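PDB 3UCX: short chain dehydrogenase from Mycobacterium smegmatis, which probably acts as an oxidoreductase of the short-chain dehydrogenase family, with no specific substrate assigned. Local coordinates for residues T26-C31 with L38-R43; D50-V55 with R60-V65; G123-I128 with Q172-E177; N186-G191 with A236-F241; L240-D245 with Q253-N258. One frame throughout, in Å; residues are numbered along the deposited sequence.

Interaction 1 of 5, residues T26-C31 with L38-R43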
# COMPACT_ATOMS: atom_id res chain seq x y z
N THR A 26 19.40 -11.21 21.41
CA THR A 26 19.75 -9.79 21.37
C THR A 26 18.66 -8.93 22.00
O THR A 26 18.94 -8.03 22.77
CB THR A 26 19.99 -9.33 19.92
OG1 THR A 26 21.16 -9.97 19.42
CG2 THR A 26 20.20 -7.80 19.87
N LEU A 27 17.41 -9.23 21.68
CA LEU A 27 16.27 -8.47 22.21
C LEU A 27 16.17 -8.52 23.74
O LEU A 27 16.01 -7.49 24.39
CB LEU A 27 14.98 -8.98 21.53
CG LEU A 27 13.72 -8.13 21.50
CD1 LEU A 27 13.94 -6.75 20.90
CD2 LEU A 27 12.67 -8.92 20.72
N ALA A 28 16.31 -9.71 24.30
CA ALA A 28 16.24 -9.92 25.75
C ALA A 28 17.33 -9.11 26.42
O ALA A 28 17.09 -8.39 27.41
CB ALA A 28 16.42 -11.40 26.07
N ARG A 29 18.55 -9.20 25.88
CA ARG A 29 19.66 -8.46 26.42
C ARG A 29 19.38 -6.98 26.34
O ARG A 29 19.54 -6.27 27.32
CB ARG A 29 20.96 -8.82 25.67
CG ARG A 29 22.20 -8.04 26.11
CD ARG A 29 23.45 -8.31 25.26
NE ARG A 29 23.29 -8.08 23.82
CZ ARG A 29 23.32 -6.89 23.21
NH1 ARG A 29 23.51 -5.77 23.90
NH2 ARG A 29 23.17 -6.82 21.89
N ARG A 30 18.96 -6.50 25.17
CA ARG A 30 18.72 -5.08 25.00
C ARG A 30 17.60 -4.55 25.91
O ARG A 30 17.72 -3.47 26.44
CB ARG A 30 18.46 -4.72 23.53
CG ARG A 30 19.70 -4.86 22.64
CD ARG A 30 20.64 -3.67 22.75
NE ARG A 30 19.97 -2.42 22.41
CZ ARG A 30 19.61 -2.07 21.18
NH1 ARG A 30 19.90 -2.85 20.15
NH2 ARG A 30 18.97 -0.92 20.98
N CYS A 31 16.52 -5.31 26.09
CA CYS A 31 15.42 -4.87 26.97
C CYS A 31 15.91 -4.70 28.40
O CYS A 31 15.61 -3.71 29.05
CB CYS A 31 14.26 -5.85 26.93
SG CYS A 31 13.31 -5.80 25.40
N LEU A 38 12.41 -9.52 32.50
CA LEU A 38 11.98 -10.35 31.38
C LEU A 38 11.22 -11.59 31.80
O LEU A 38 11.51 -12.19 32.83
CB LEU A 38 13.21 -10.81 30.58
CG LEU A 38 13.82 -9.86 29.55
CD1 LEU A 38 12.93 -9.76 28.32
CD2 LEU A 38 14.12 -8.50 30.13
N VAL A 39 10.30 -11.98 30.93
CA VAL A 39 9.78 -13.33 30.85
C VAL A 39 10.22 -13.89 29.51
O VAL A 39 9.97 -13.28 28.47
CB VAL A 39 8.23 -13.36 30.92
CG1 VAL A 39 7.73 -14.79 30.75
CG2 VAL A 39 7.76 -12.74 32.23
N LEU A 40 10.91 -15.02 29.55
CA LEU A 40 11.38 -15.68 28.34
C LEU A 40 10.62 -16.98 28.12
O LEU A 40 10.59 -17.88 28.98
CB LEU A 40 12.90 -15.95 28.45
CG LEU A 40 13.77 -14.75 28.82
CD1 LEU A 40 15.22 -15.16 29.11
CD2 LEU A 40 13.71 -13.64 27.76
N ALA A 41 10.00 -17.09 26.95
CA ALA A 41 9.19 -18.24 26.60
C ALA A 41 9.70 -18.86 25.28
O ALA A 41 9.96 -18.15 24.32
CB ALA A 41 7.72 -17.85 26.50
N ALA A 42 9.88 -20.17 25.29
CA ALA A 42 10.26 -20.94 24.11
C ALA A 42 9.93 -22.39 24.44
O ALA A 42 9.68 -22.70 25.60
CB ALA A 42 11.74 -20.78 23.82
N ARG A 43 9.89 -23.26 23.43
CA ARG A 43 9.59 -24.69 23.67
C ARG A 43 10.77 -25.33 24.40
O ARG A 43 10.61 -25.96 25.44
CB ARG A 43 9.27 -25.44 22.36
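A28 meets the strand through two leucines, L38 and L40, and each approaches with a different part of its side chain. The CB of A28 packs against L40 CD2 at 3.9 Å. L40 does not point its CB straight at the helix. With CG beside the backbone N (chi1 -52°) and an extended second torsion, its CD2 nevertheless reaches the helix, and that methyl makes the contact. L38 is folded differently, its chain bent at chi2 (-73°), and it lays a fork of two methyls along the helix. CD1 comes over the backbone of A28, 4.2 Å from A28 CA, while CD2 touches A28 O at 4.0 Å and C31 CB at 4.2 Å. One leucine therefore spans the step from A28 to C31, one turn further along the helix.

This is the first beta-alpha-beta unit of a Rossmann fold: strand 13-17, helix 23-33 and strand 37-42. The helix runs nearly antiparallel to the strand it precedes: the axes of the two short segments are at 171°, with a closest approach of 9.8 Å. A small residue at A28 lets the helix backbone itself be touched by L38, and I16 of the neighbouring strand 13-17 and V51 of helix 45-57 also pack on A28.

C31 adds only its CB to the contact with strand 37-42; its side chain also packs on V14 of strand 13-17 and on L240 of helix 232-243. R29 and R30, on the outer side of helix 23-33, form salt bridges with D233 of helix 232-243.

Interaction 2 of 5, residues D50-V55 with R60-V65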
# COMPACT_ATOMS: atom_id res chain seq x y z
N ASP A 50 20.98 -19.60 28.84
CA ASP A 50 22.00 -18.60 28.55
C ASP A 50 21.42 -17.21 28.32
O ASP A 50 22.04 -16.21 28.69
CB ASP A 50 22.89 -18.95 27.36
CG ASP A 50 23.86 -17.81 27.05
OD1 ASP A 50 24.68 -17.48 27.95
OD2 ASP A 50 23.75 -17.19 25.97
N VAL A 51 20.24 -17.13 27.71
CA VAL A 51 19.61 -15.82 27.55
C VAL A 51 19.33 -15.22 28.93
O VAL A 51 19.61 -14.04 29.17
CB VAL A 51 18.32 -15.85 26.69
CG1 VAL A 51 17.88 -14.42 26.42
CG2 VAL A 51 18.56 -16.59 25.38
N ALA A 52 18.80 -16.04 29.85
CA ALA A 52 18.49 -15.54 31.19
C ALA A 52 19.75 -14.99 31.88
O ALA A 52 19.71 -13.95 32.56
CB ALA A 52 17.84 -16.63 32.04
N LYS A 53 20.89 -15.66 31.68
CA LYS A 53 22.18 -15.17 32.21
C LYS A 53 22.56 -13.79 31.64
O LYS A 53 22.97 -12.90 32.38
CB LYS A 53 23.30 -16.20 31.97
N GLN A 54 22.40 -13.59 30.33
CA GLN A 54 22.67 -12.26 29.78
C GLN A 54 21.77 -11.21 30.41
O GLN A 54 22.20 -10.07 30.63
CB GLN A 54 22.51 -12.24 28.25
CG GLN A 54 23.45 -13.23 27.57
CD GLN A 54 23.55 -13.04 26.08
OE1 GLN A 54 23.49 -11.92 25.59
NE2 GLN A 54 23.71 -14.14 25.35
N VAL A 55 20.53 -11.59 30.73
CA VAL A 55 19.63 -10.67 31.40
C VAL A 55 20.07 -10.38 32.84
O VAL A 55 20.17 -9.22 33.26
CB VAL A 55 18.16 -11.17 31.37
CG1 VAL A 55 17.29 -10.31 32.27
CG2 VAL A 55 17.65 -11.18 29.93
N ARG A 60 19.12 -7.24 36.07
CA ARG A 60 17.66 -7.39 36.03
C ARG A 60 17.26 -8.84 36.25
O ARG A 60 18.11 -9.71 36.42
CB ARG A 60 17.11 -6.91 34.67
CG ARG A 60 17.46 -5.49 34.31
CD ARG A 60 17.12 -4.47 35.38
NE ARG A 60 15.73 -4.52 35.83
CZ ARG A 60 15.12 -3.54 36.50
NH1 ARG A 60 15.77 -2.41 36.80
NH2 ARG A 60 13.84 -3.67 36.87
N ARG A 61 15.96 -9.12 36.25
CA ARG A 61 15.48 -10.47 36.47
C ARG A 61 14.95 -11.11 35.20
O ARG A 61 14.44 -10.43 34.29
CB ARG A 61 14.39 -10.47 37.55
CG ARG A 61 14.96 -10.23 38.95
CD ARG A 61 13.84 -10.02 39.94
NE ARG A 61 13.02 -8.86 39.58
CZ ARG A 61 11.79 -8.62 40.03
NH1 ARG A 61 11.20 -9.45 40.89
NH2 ARG A 61 11.14 -7.54 39.62
N ALA A 62 15.10 -12.43 35.13
CA ALA A 62 14.56 -13.20 34.01
C ALA A 62 13.79 -14.42 34.53
O ALA A 62 14.32 -15.20 35.32
CB ALA A 62 15.68 -13.63 33.07
N LEU A 63 12.53 -14.56 34.11
CA LEU A 63 11.75 -15.77 34.36
C LEU A 63 11.73 -16.58 33.07
O LEU A 63 11.24 -16.09 32.03
CB LEU A 63 10.32 -15.40 34.75
CG LEU A 63 9.33 -16.53 35.05
CD1 LEU A 63 9.66 -17.15 36.41
CD2 LEU A 63 7.90 -16.00 35.02
N SER A 64 12.21 -17.82 33.13
CA SER A 64 12.24 -18.70 31.97
C SER A 64 11.12 -19.71 32.10
O SER A 64 11.03 -20.39 33.12
CB SER A 64 13.59 -19.43 31.86
OG SER A 64 14.64 -18.49 31.70
N VAL A 65 10.27 -19.80 31.08
CA VAL A 65 9.14 -20.71 31.10
C VAL A 65 9.00 -21.47 29.78
O VAL A 65 8.65 -20.89 28.76
CB VAL A 65 7.80 -19.99 31.39
CG1 VAL A 65 6.68 -21.00 31.58
CG2 VAL A 65 7.91 -19.07 32.60
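A52 and A62 meet methyl to methyl, CB to CB at 3.8 Å, where helix 45-57 passes over strand 62-66 in the second beta-alpha-beta unit of the Rossmann fold. The partners are so small that the backbones come close: A52 CA and A62 CA are 5.4 Å apart. Helix and strand run almost antiparallel, at 169°.

V55 closes one flank of the alanine pair. Its CG1, held anti to the backbone N (chi1 171°), sits 3.8 Å from A62 CB and also reaches R61 O at 3.5 Å, so this one branch covers both a methyl and a main-chain carbonyl. At the other flank S64 OG lies 3.7 Å from A52 CB, a hydroxyl beside a methyl. R60 contributes merely its aliphatic root, CB, near V55, because its bent chain carries the guanidinium away from the helix.

Further out, the neighbouring strand 37-42 positions the strand side of the contact: L63 pairs through its backbone with L38 and L40, and L38 also packs on V55. The charged ends of R60 and R61 both form salt bridges with D37, and R60 has a second acid partner in D11. V51, one residue before A52, packs on T25 of helix 23-33. On the flank toward that helix, Q54 NE2 donates to D50 OD2 at 3.1 Å, nearly within its own amide plane but 31° out of the carboxylate plane.

Interaction 3 of 5, residues G123-I128 with Q172-E177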
# COMPACT_ATOMS: atom_id res chain seq x y z
N GLY A 123 -0.61 -18.96 17.56
CA GLY A 123 0.27 -18.87 18.72
C GLY A 123 0.41 -17.45 19.24
O GLY A 123 0.27 -17.21 20.45
N ALA A 124 0.69 -16.51 18.35
CA ALA A 124 0.78 -15.11 18.71
C ALA A 124 -0.54 -14.61 19.28
O ALA A 124 -0.55 -13.89 20.29
CB ALA A 124 1.21 -14.24 17.50
N LEU A 125 -1.66 -15.01 18.66
CA LEU A 125 -2.99 -14.57 19.16
C LEU A 125 -3.22 -15.11 20.58
O LEU A 125 -3.66 -14.39 21.48
CB LEU A 125 -4.11 -15.06 18.25
CG LEU A 125 -5.54 -14.59 18.58
CD1 LEU A 125 -5.61 -13.07 18.73
CD2 LEU A 125 -6.53 -15.10 17.53
N ARG A 126 -2.93 -16.40 20.77
CA ARG A 126 -3.09 -17.03 22.09
C ARG A 126 -2.31 -16.28 23.16
O ARG A 126 -2.84 -16.00 24.25
CB ARG A 126 -2.64 -18.49 22.02
CG ARG A 126 -3.44 -19.42 22.89
CD ARG A 126 -2.97 -20.88 22.78
NE ARG A 126 -3.87 -21.69 21.96
CZ ARG A 126 -3.67 -22.04 20.69
NH1 ARG A 126 -2.57 -21.67 20.06
NH2 ARG A 126 -4.57 -22.78 20.06
N LEU A 127 -1.07 -15.92 22.86
CA LEU A 127 -0.25 -15.10 23.77
C LEU A 127 -0.85 -13.76 24.09
O LEU A 127 -0.90 -13.36 25.25
CB LEU A 127 1.14 -14.83 23.19
CG LEU A 127 2.29 -15.64 23.74
CD1 LEU A 127 2.39 -15.49 25.26
CD2 LEU A 127 1.96 -17.07 23.33
N ILE A 128 -1.25 -13.04 23.05
CA ILE A 128 -1.81 -11.72 23.19
C ILE A 128 -3.08 -11.79 24.03
O ILE A 128 -3.26 -10.97 24.92
CB ILE A 128 -2.07 -11.04 21.83
CG1 ILE A 128 -0.72 -10.72 21.12
CG2 ILE A 128 -2.93 -9.79 22.01
CD1 ILE A 128 -0.80 -10.50 19.63
N GLN A 172 -3.20 -5.79 12.77
CA GLN A 172 -3.90 -4.57 12.46
C GLN A 172 -5.30 -4.52 13.09
O GLN A 172 -5.66 -3.54 13.74
CB GLN A 172 -3.96 -4.39 10.94
CG GLN A 172 -2.59 -4.03 10.34
CD GLN A 172 -2.60 -4.00 8.83
OE1 GLN A 172 -3.48 -4.59 8.20
NE2 GLN A 172 -1.60 -3.31 8.23
N THR A 173 -6.08 -5.58 12.92
CA THR A 173 -7.39 -5.67 13.58
C THR A 173 -7.24 -5.58 15.13
O THR A 173 -8.06 -4.93 15.80
CB THR A 173 -8.09 -6.99 13.22
OG1 THR A 173 -8.25 -7.07 11.78
CG2 THR A 173 -9.50 -7.07 13.90
N LEU A 174 -6.20 -6.22 15.66
CA LEU A 174 -5.97 -6.20 17.11
C LEU A 174 -5.68 -4.79 17.60
O LEU A 174 -6.05 -4.45 18.74
CB LEU A 174 -4.87 -7.17 17.55
CG LEU A 174 -5.24 -8.67 17.56
CD1 LEU A 174 -4.01 -9.55 17.83
CD2 LEU A 174 -6.34 -8.94 18.62
N ALA A 175 -5.01 -3.97 16.79
CA ALA A 175 -4.80 -2.58 17.17
C ALA A 175 -6.17 -1.89 17.35
O ALA A 175 -6.39 -1.15 18.33
CB ALA A 175 -3.94 -1.84 16.13
N THR A 176 -7.10 -2.15 16.44
CA THR A 176 -8.43 -1.57 16.54
C THR A 176 -9.13 -2.10 17.79
O THR A 176 -9.67 -1.31 18.59
CB THR A 176 -9.26 -1.86 15.29
OG1 THR A 176 -8.55 -1.36 14.16
CG2 THR A 176 -10.66 -1.20 15.36
N GLU A 177 -9.12 -3.42 17.94
CA GLU A 177 -9.91 -4.07 18.98
C GLU A 177 -9.37 -3.86 20.39
O GLU A 177 -10.15 -3.80 21.34
CB GLU A 177 -10.10 -5.55 18.66
CG GLU A 177 -10.97 -5.73 17.41
CD GLU A 177 -11.33 -7.17 17.09
OE1 GLU A 177 -10.77 -8.10 17.71
OE2 GLU A 177 -12.16 -7.35 16.14
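Within segment 172-177 L174 alone meets segment 123-128, set between L125 and I128. Its CD1 and the CD1 of I128 reach toward each other tip to tip, 3.8 Å apart. L125 comes in at a slant, its CD1 4.0 Å from L174 CD1 and 4.2 Å from L174 CD2. Because L125 has CG anti to the backbone N (chi1 -176°), its end bends nearer to L174 than its CB direction alone would bring it. All three side chains are buried, yet L125 CA and L174 CA stay 9.1 Å apart, and between these two segments only methyl groups bridge the interval. M170 and L178 of helix 158-179 extend the packing, on L125 and I128 respectively.

Helices 110-130 and 158-179 lie side by side on one face of the Rossmann sheet, and in short-chain dehydrogenases this pair commonly forms a subunit interface. The polar residues around it fit that pattern. E177, whose side chain stays 7.2 Å or more from segment 123-128, accepts hydrogen bonds from the backbone of F105 and K156 of the third subunit. R126, which takes no part in the packing with L174, forms a salt bridge with D72 and a cation-pi contact with F110 of the third subunit.

Interaction 4 of 5, residues N186-G191 with A236-F241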
# COMPACT_ATOMS: atom_id res chain seq x y z
N ASN A 186 1.76 -3.02 17.40
CA ASN A 186 2.52 -2.70 16.18
C ASN A 186 3.34 -3.89 15.71
O ASN A 186 3.53 -4.87 16.46
CB ASN A 186 3.45 -1.50 16.45
CG ASN A 186 2.69 -0.22 16.77
OD1 ASN A 186 2.13 0.40 15.87
ND2 ASN A 186 2.63 0.15 18.05
N SER A 187 3.85 -3.79 14.49
CA SER A 187 4.69 -4.82 13.89
C SER A 187 6.04 -4.24 13.48
O SER A 187 6.15 -3.05 13.12
CB SER A 187 4.00 -5.40 12.65
OG SER A 187 2.71 -5.94 12.95
N VAL A 188 7.08 -5.07 13.54
CA VAL A 188 8.41 -4.73 13.02
C VAL A 188 8.75 -5.79 11.94
O VAL A 188 8.59 -7.00 12.17
CB VAL A 188 9.48 -4.65 14.12
CG1 VAL A 188 10.89 -4.51 13.53
CG2 VAL A 188 9.18 -3.51 15.12
N LEU A 189 9.12 -5.31 10.75
CA LEU A 189 9.29 -6.15 9.56
C LEU A 189 10.75 -6.13 9.10
O LEU A 189 11.14 -5.29 8.31
CB LEU A 189 8.42 -5.66 8.41
CG LEU A 189 6.92 -5.99 8.48
CD1 LEU A 189 6.32 -5.46 9.78
CD2 LEU A 189 6.22 -5.42 7.24
N PRO A 190 11.54 -7.05 9.62
CA PRO A 190 12.93 -7.14 9.15
C PRO A 190 13.06 -8.03 7.92
O PRO A 190 12.23 -8.95 7.72
CB PRO A 190 13.64 -7.78 10.33
CG PRO A 190 12.60 -8.69 10.92
CD PRO A 190 11.27 -7.99 10.72
N GLY A 191 14.09 -7.77 7.12
CA GLY A 191 14.53 -8.75 6.14
C GLY A 191 15.53 -9.68 6.81
O GLY A 191 15.32 -10.12 7.94
N ALA A 236 16.39 -4.99 16.86
CA ALA A 236 16.05 -4.84 18.27
C ALA A 236 15.72 -3.39 18.66
O ALA A 236 14.76 -3.14 19.43
CB ALA A 236 17.17 -5.39 19.16
N SER A 237 16.52 -2.44 18.19
CA SER A 237 16.23 -1.03 18.47
C SER A 237 14.82 -0.59 18.03
O SER A 237 14.14 0.16 18.73
CB SER A 237 17.26 -0.12 17.80
OG SER A 237 18.55 -0.26 18.39
N ALA A 238 14.42 -1.02 16.84
CA ALA A 238 13.07 -0.73 16.32
C ALA A 238 11.98 -1.33 17.22
O ALA A 238 10.97 -0.69 17.50
CB ALA A 238 12.93 -1.28 14.91
N ILE A 239 12.20 -2.56 17.67
CA ILE A 239 11.25 -3.26 18.54
C ILE A 239 11.16 -2.56 19.90
O ILE A 239 10.07 -2.32 20.43
CB ILE A 239 11.64 -4.74 18.72
CG1 ILE A 239 11.48 -5.48 17.40
CG2 ILE A 239 10.81 -5.41 19.82
CD1 ILE A 239 12.19 -6.82 17.37
N LEU A 240 12.31 -2.22 20.46
CA LEU A 240 12.35 -1.45 21.72
C LEU A 240 11.61 -0.12 21.62
O LEU A 240 10.83 0.23 22.53
CB LEU A 240 13.78 -1.23 22.19
CG LEU A 240 14.32 -2.32 23.13
CD1 LEU A 240 14.33 -3.69 22.47
CD2 LEU A 240 15.73 -1.90 23.54
N PHE A 241 11.80 0.61 20.52
CA PHE A 241 11.09 1.86 20.29
C PHE A 241 9.57 1.65 20.33
O PHE A 241 8.87 2.32 21.10
CB PHE A 241 11.48 2.49 18.95
CG PHE A 241 10.56 3.57 18.49
CD1 PHE A 241 10.57 4.81 19.09
CD2 PHE A 241 9.66 3.34 17.48
CE1 PHE A 241 9.71 5.82 18.65
CE2 PHE A 241 8.79 4.33 17.05
CZ PHE A 241 8.83 5.58 17.65
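In the C-terminal half of the Rossmann fold, helix 232-243 packs over strand 184-190, and V188 meets A238 and I239 there. V188 is the one residue of 186-191 that touches segment 236-241, and both of its branches are used. CG2 rests 3.8 Å from I239 CG1 and 4.0 Å from I239 CA, so it presses on the root of the isoleucine as well as on its side chain. CG1 reaches across to the CB of A238 at 4.1 Å while remaining 4.0 Å from I239 CG1. The valine's torsion, with CG1 anti to the backbone N (chi1 171°), sets both methyls against I239, with CG1 also reaching A238.

The side chains of V188 and I239 cross at about a right angle. I239 turns its CG1 across the valine; its CB direction is not aimed at the strand, and V143 and V145 of strand 141-145 also pack against it. A238 does aim at the strand, and its single methyl meets V257 of strand 254-257, the strand outermost within this chain, as well as V188. The helix thus spans three adjacent strands, 141-145, 184-190 and 254-257.

On its other flanks the helix is engaged differently. L27 of helix 23-33 packs on I239 and L240, S237 OG is bonded to R30, and F241 stacks on F241 of the second subunit. Across segments 186-191 and 236-241 the contact itself is entirely hydrocarbon, consistent with association through exclusion of water, while directional bonds are made around it.

Interaction 5 of 5, residues L240-D245 with Q253-N258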
# COMPACT_ATOMS: atom_id res chain seq x y z
N LEU A 240 12.31 -2.22 20.46
CA LEU A 240 12.35 -1.45 21.72
C LEU A 240 11.61 -0.12 21.62
O LEU A 240 10.83 0.23 22.53
CB LEU A 240 13.78 -1.23 22.19
CG LEU A 240 14.32 -2.32 23.13
CD1 LEU A 240 14.33 -3.69 22.47
CD2 LEU A 240 15.73 -1.90 23.54
N PHE A 241 11.80 0.61 20.52
CA PHE A 241 11.09 1.86 20.29
C PHE A 241 9.57 1.65 20.33
O PHE A 241 8.87 2.32 21.10
CB PHE A 241 11.48 2.49 18.95
CG PHE A 241 10.56 3.57 18.49
CD1 PHE A 241 10.57 4.81 19.09
CD2 PHE A 241 9.66 3.34 17.48
CE1 PHE A 241 9.71 5.82 18.65
CE2 PHE A 241 8.79 4.33 17.05
CZ PHE A 241 8.83 5.58 17.65
N MET A 242 9.10 0.69 19.53
CA MET A 242 7.67 0.37 19.46
C MET A 242 7.10 -0.11 20.79
O MET A 242 5.93 0.13 21.09
CB MET A 242 7.41 -0.69 18.40
CG MET A 242 7.48 -0.19 16.97
SD MET A 242 6.19 1.04 16.65
CE MET A 242 6.06 0.96 14.86
N ALA A 243 7.92 -0.80 21.59
CA ALA A 243 7.51 -1.28 22.92
C ALA A 243 7.47 -0.17 23.97
O ALA A 243 6.80 -0.31 25.00
CB ALA A 243 8.45 -2.40 23.39
N SER A 244 8.17 0.92 23.71
CA SER A 244 8.38 1.97 24.68
C SER A 244 7.35 3.08 24.60
O SER A 244 6.62 3.22 23.62
CB SER A 244 9.76 2.60 24.45
OG SER A 244 9.69 3.56 23.41
N ASP A 245 7.36 3.95 25.61
CA ASP A 245 6.51 5.15 25.61
C ASP A 245 6.88 6.23 24.59
O ASP A 245 6.07 7.14 24.35
CB ASP A 245 6.42 5.72 27.03
CG ASP A 245 5.67 4.80 27.98
OD1 ASP A 245 4.74 4.07 27.54
OD2 ASP A 245 5.99 4.78 29.18
N GLN A 253 0.71 0.01 13.24
CA GLN A 253 1.72 0.31 12.22
C GLN A 253 2.71 -0.82 12.05
O GLN A 253 2.96 -1.59 12.97
CB GLN A 253 2.49 1.58 12.57
CG GLN A 253 1.59 2.79 12.79
CD GLN A 253 0.56 3.00 11.69
OE1 GLN A 253 0.87 2.89 10.51
NE2 GLN A 253 -0.70 3.31 12.09
N ALA A 254 3.27 -0.91 10.84
CA ALA A 254 4.33 -1.82 10.50
C ALA A 254 5.59 -0.97 10.24
O ALA A 254 5.59 -0.09 9.40
CB ALA A 254 3.94 -2.61 9.23
N LEU A 255 6.66 -1.23 10.97
CA LEU A 255 7.91 -0.48 10.77
C LEU A 255 8.92 -1.46 10.15
O LEU A 255 9.31 -2.45 10.77
CB LEU A 255 8.42 0.05 12.09
CG LEU A 255 9.76 0.80 12.14
CD1 LEU A 255 9.70 2.00 11.21
CD2 LEU A 255 10.15 1.21 13.56
N ASP A 256 9.31 -1.19 8.92
CA ASP A 256 10.19 -2.08 8.17
C ASP A 256 11.62 -1.73 8.49
O ASP A 256 11.99 -0.56 8.45
CB ASP A 256 9.96 -1.90 6.67
CG ASP A 256 8.58 -2.39 6.22
OD1 ASP A 256 7.57 -1.78 6.62
OD2 ASP A 256 8.51 -3.36 5.45
N VAL A 257 12.42 -2.74 8.82
CA VAL A 257 13.83 -2.55 9.15
C VAL A 257 14.59 -3.39 8.13
O VAL A 257 14.81 -4.58 8.32
CB VAL A 257 14.16 -2.95 10.59
CG1 VAL A 257 15.62 -2.61 10.94
CG2 VAL A 257 13.22 -2.29 11.61
N ASN A 258 14.96 -2.75 7.03
CA ASN A 258 15.50 -3.45 5.89
C ASN A 258 16.50 -2.68 5.07
O ASN A 258 16.79 -3.06 3.92
CB ASN A 258 14.33 -3.94 5.00
CG ASN A 258 13.49 -2.81 4.44
OD1 ASN A 258 13.95 -1.68 4.29
ND2 ASN A 258 12.23 -3.13 4.09
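M242 and L255 face one another where the end of helix 232-243 lies over strand 254-257, the edge strand of the Rossmann sheet within this chain. The two side chains cross obliquely. The methionine is bent at chi2 (-63°), which brings its terminal methyl to the strand: CE lands 3.8 Å from L255 CB, nearest the root of the leucine, with L255 CD2 a little further off at 4.3 Å. The same methyl reaches back along the strand to Q253 CB, 4.3 Å away, so one terminal methyl touches two residues on the same side of the strand.

L255 has CG anti to the backbone N (chi1 177°), and this places its CD2 near both helix side chains. Besides the methionine methyl, that CD2 meets the ring of F241 obliquely, 4.5 Å from F241 CD2, a looser touch than that of M242 on the leucine root.

Q253 aims its CB at the helix, yet its amide leads away and is bonded to Y262 O and A264 N of the second subunit. F241 also faces that subunit, packing on L255 of that chain. The helix ends at A243, and S244 is the first residue to leave helical geometry. F241 O there accepts two bonds from S244, from N at 3.0 Å and from OG at 2.7 Å, the hydroxyl arriving 18° off the carbonyl plane.

Interactions 1 and 2 are consecutive, their centres 7 Å apart, and their strands are neighbours in the sheet, with probable hydrogen bonds L40 N to L63 O (2.7 Å) and V65 N to L40 O (2.9 Å). Interactions 4 and 5 overlap more closely, at 4 Å between centres, since both use helix 232-243. The two pairs meet between helices, where L27 CD1 approaches L240 CD1 to 3.5 Å. Interaction 3 stands apart, about 16 Å from interaction 5 and 20 Å from interaction 1 between centres, and touches none of the others. Its E177 lies against P104 and K156 of the third subunit, residues that in this entry line the pocket of bound 2-(2-methoxyethoxy)ethanol.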